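Side-chain contact in metallophosphoesterase (Sphaerobacter thermophilus, PDB 3RQZ), which binds zinc ions and probably acts as a phosphatase of the YfcE family of metallophosphoesterases: residues L7-V12 against E20-D25. Numbering follows the deposited sequence.
Sequences LIISDV and EAVLSD. With ZN (zinc ion), chain D.
Leu7 and Ile9 of the strand share one methyl of Val22 on the helix. CG1 of Val22 stands 4.0 Å from CG2 of Ile9 and 4.1 Å from CD1 of Leu7. Val22 holds CG1 anti to its backbone N (chi1 163°), which carries this methyl to the strand. Leu7 spreads its two methyls over two helix residues. CD2 of Leu7 meets CD2 of Leu23 at 3.7 Å, the closest approach of the contact, and these two side chains cross at about a right angle. Ile9 offers its short branch, CG2, to the helix.

Beyond this layer, Ile32 of the neighbouring strand touches Leu7, Ile9 and Leu23, while Tyr203 of strand 201-207 touches Leu7 and Val22 and its OH is hydrogen-bonded to Asp25 OD2. The contact thus packs the first strand and helix of a beta-alpha-beta unit; the axes of strand 7-9 and helix 20-25 come within 10.5 Å and run nearly antiparallel.

Past the strand end, Asp11 OD1 binds a zinc ion at 2.2 Å, with His13, Asp37 and His152 as further protein ligands. Asp11 OD2 accepts a 2.6 Å hydrogen bond from Ser10 OG, which comes from above the carboxylate plane, and another from His150 N. Together with the zinc bond to OD1, these two hydrogen bonds probably hold the carboxylate in its orientation. The strand and helix meet through hydrocarbon alone, whereas the metal-binding chemistry lies just past the strand, at Asp11.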
loop_
_atom_site.group_PDB
_atom_site.type_symbol
_atom_site.label_atom_id
_atom_site.label_comp_id
_atom_site.label_asym_id
_atom_site.label_seq_id
_atom_site.Cartn_x
_atom_site.Cartn_y
_atom_site.Cartn_z
ATOM N N LEU A 7 0.274 -12.544 1.701
ATOM C CA LEU A 7 -0.423 -11.320 2.064
ATOM C C LEU A 7 0.196 -10.137 1.319
ATOM O O LEU A 7 1.371 -9.891 1.429
ATOM C CB LEU A 7 -0.401 -11.125 3.597
ATOM C CG LEU A 7 -0.869 -9.760 4.129
ATOM C CD1 LEU A 7 -2.350 -9.484 3.804
ATOM C CD2 LEU A 7 -0.663 -9.640 5.629
ATOM N N ILE A 8 -0.609 -9.411 0.563
ATOM C CA ILE A 8 -0.138 -8.225 -0.139
ATOM C C ILE A 8 -0.767 -6.989 0.476
ATOM O O ILE A 8 -1.998 -6.884 0.548
ATOM C CB ILE A 8 -0.444 -8.288 -1.662
ATOM C CG1 ILE A 8 0.154 -9.586 -2.265
ATOM C CG2 ILE A 8 0.095 -7.002 -2.371
ATOM C CD1 ILE A 8 -0.046 -9.732 -3.766
ATOM N N ILE A 9 0.075 -6.054 0.923
ATOM C CA ILE A 9 -0.400 -4.838 1.576
ATOM C C ILE A 9 0.254 -3.605 0.971
ATOM O O ILE A 9 1.367 -3.669 0.399
ATOM C CB ILE A 9 -0.157 -4.829 3.155
ATOM C CG1 ILE A 9 1.351 -4.991 3.504
ATOM C CG2 ILE A 9 -1.051 -5.885 3.842
ATOM C CD1 ILE A 9 1.678 -4.920 5.004
ATOM N N SER A 10 -0.432 -2.485 1.107
ATOM C CA SER A 10 0.074 -1.219 0.625
ATOM C C SER A 10 -0.490 -0.094 1.472
ATOM O O SER A 10 -1.576 -0.233 2.071
ATOM C CB SER A 10 -0.318 -1.014 -0.845
ATOM O OG SER A 10 0.368 0.090 -1.410
ATOM N N ASP A 11 0.245 1.013 1.524
ATOM C CA ASP A 11 -0.279 2.266 2.061
ATOM C C ASP A 11 -0.755 2.107 3.505
ATOM O O ASP A 11 -1.852 2.533 3.891
ATOM C CB ASP A 11 -1.349 2.863 1.102
ATOM C CG ASP A 11 -0.789 3.132 -0.300
ATOM O OD1 ASP A 11 -0.073 4.152 -0.477
ATOM O OD2 ASP A 11 -1.048 2.317 -1.227
ATOM N N VAL A 12 0.100 1.483 4.298
ATOM C CA VAL A 12 -0.105 1.367 5.732
ATOM C C VAL A 12 -0.180 2.768 6.368
ATOM O O VAL A 12 -1.027 3.039 7.231
ATOM C CB VAL A 12 1.005 0.491 6.364
ATOM C CG1 VAL A 12 0.915 0.539 7.906
ATOM C CG2 VAL A 12 0.885 -0.965 5.814
ATOM N N GLU A 20 -2.293 -4.090 12.448
ATOM C CA GLU A 20 -2.505 -5.244 13.347
ATOM C C GLU A 20 -3.824 -5.963 13.052
ATOM O O GLU A 20 -3.900 -7.179 13.155
ATOM C CB GLU A 20 -2.443 -4.824 14.822
ATOM C CG GLU A 20 -1.045 -4.345 15.239
ATOM C CD GLU A 20 -1.021 -3.837 16.667
ATOM O OE1 GLU A 20 -1.879 -2.989 17.031
ATOM O OE2 GLU A 20 -0.151 -4.289 17.435
ATOM N N ALA A 21 -4.851 -5.205 12.678
ATOM C CA ALA A 21 -6.151 -5.774 12.337
ATOM C C ALA A 21 -5.985 -6.624 11.077
ATOM O O ALA A 21 -6.514 -7.756 11.002
ATOM C CB ALA A 21 -7.201 -4.672 12.121
ATOM N N VAL A 22 -5.241 -6.100 10.100
ATOM C CA VAL A 22 -5.000 -6.862 8.875
ATOM C C VAL A 22 -4.212 -8.161 9.130
ATOM O O VAL A 22 -4.599 -9.247 8.637
ATOM C CB VAL A 22 -4.310 -5.991 7.775
ATOM C CG1 VAL A 22 -3.691 -6.864 6.691
ATOM C CG2 VAL A 22 -5.292 -5.019 7.168
ATOM N N LEU A 23 -3.117 -8.050 9.891
ATOM C CA LEU A 23 -2.278 -9.212 10.205
ATOM C C LEU A 23 -3.080 -10.326 10.895
ATOM O O LEU A 23 -2.910 -11.492 10.543
ATOM C CB LEU A 23 -1.060 -8.790 11.035
ATOM C CG LEU A 23 -0.071 -7.936 10.231
ATOM C CD1 LEU A 23 1.055 -7.366 11.084
ATOM C CD2 LEU A 23 0.504 -8.681 9.041
ATOM N N SER A 24 -3.954 -9.979 11.847
ATOM C CA SER A 24 -4.788 -10.998 12.500
ATOM C C SER A 24 -5.820 -11.517 11.500
ATOM O O SER A 24 -6.080 -12.709 11.478
ATOM C CB SER A 24 -5.517 -10.538 13.788
ATOM O OG SER A 24 -4.957 -9.374 14.384
ATOM N N ASP A 25 -6.392 -10.640 10.678
ATOM C CA ASP A 25 -7.431 -11.065 9.716
ATOM C C ASP A 25 -6.902 -12.026 8.636
ATOM O O ASP A 25 -7.601 -12.953 8.247
ATOM C CB ASP A 25 -8.113 -9.856 9.043
ATOM C CG ASP A 25 -9.492 -10.194 8.485
ATOM O OD1 ASP A 25 -10.363 -10.624 9.289
ATOM O OD2 ASP A 25 -9.709 -10.043 7.252
HETATM ZN ZN ZN D . -0.157 6.280 -0.079
HETATM O O HOH W 1 -0.459 8.666 -0.549
#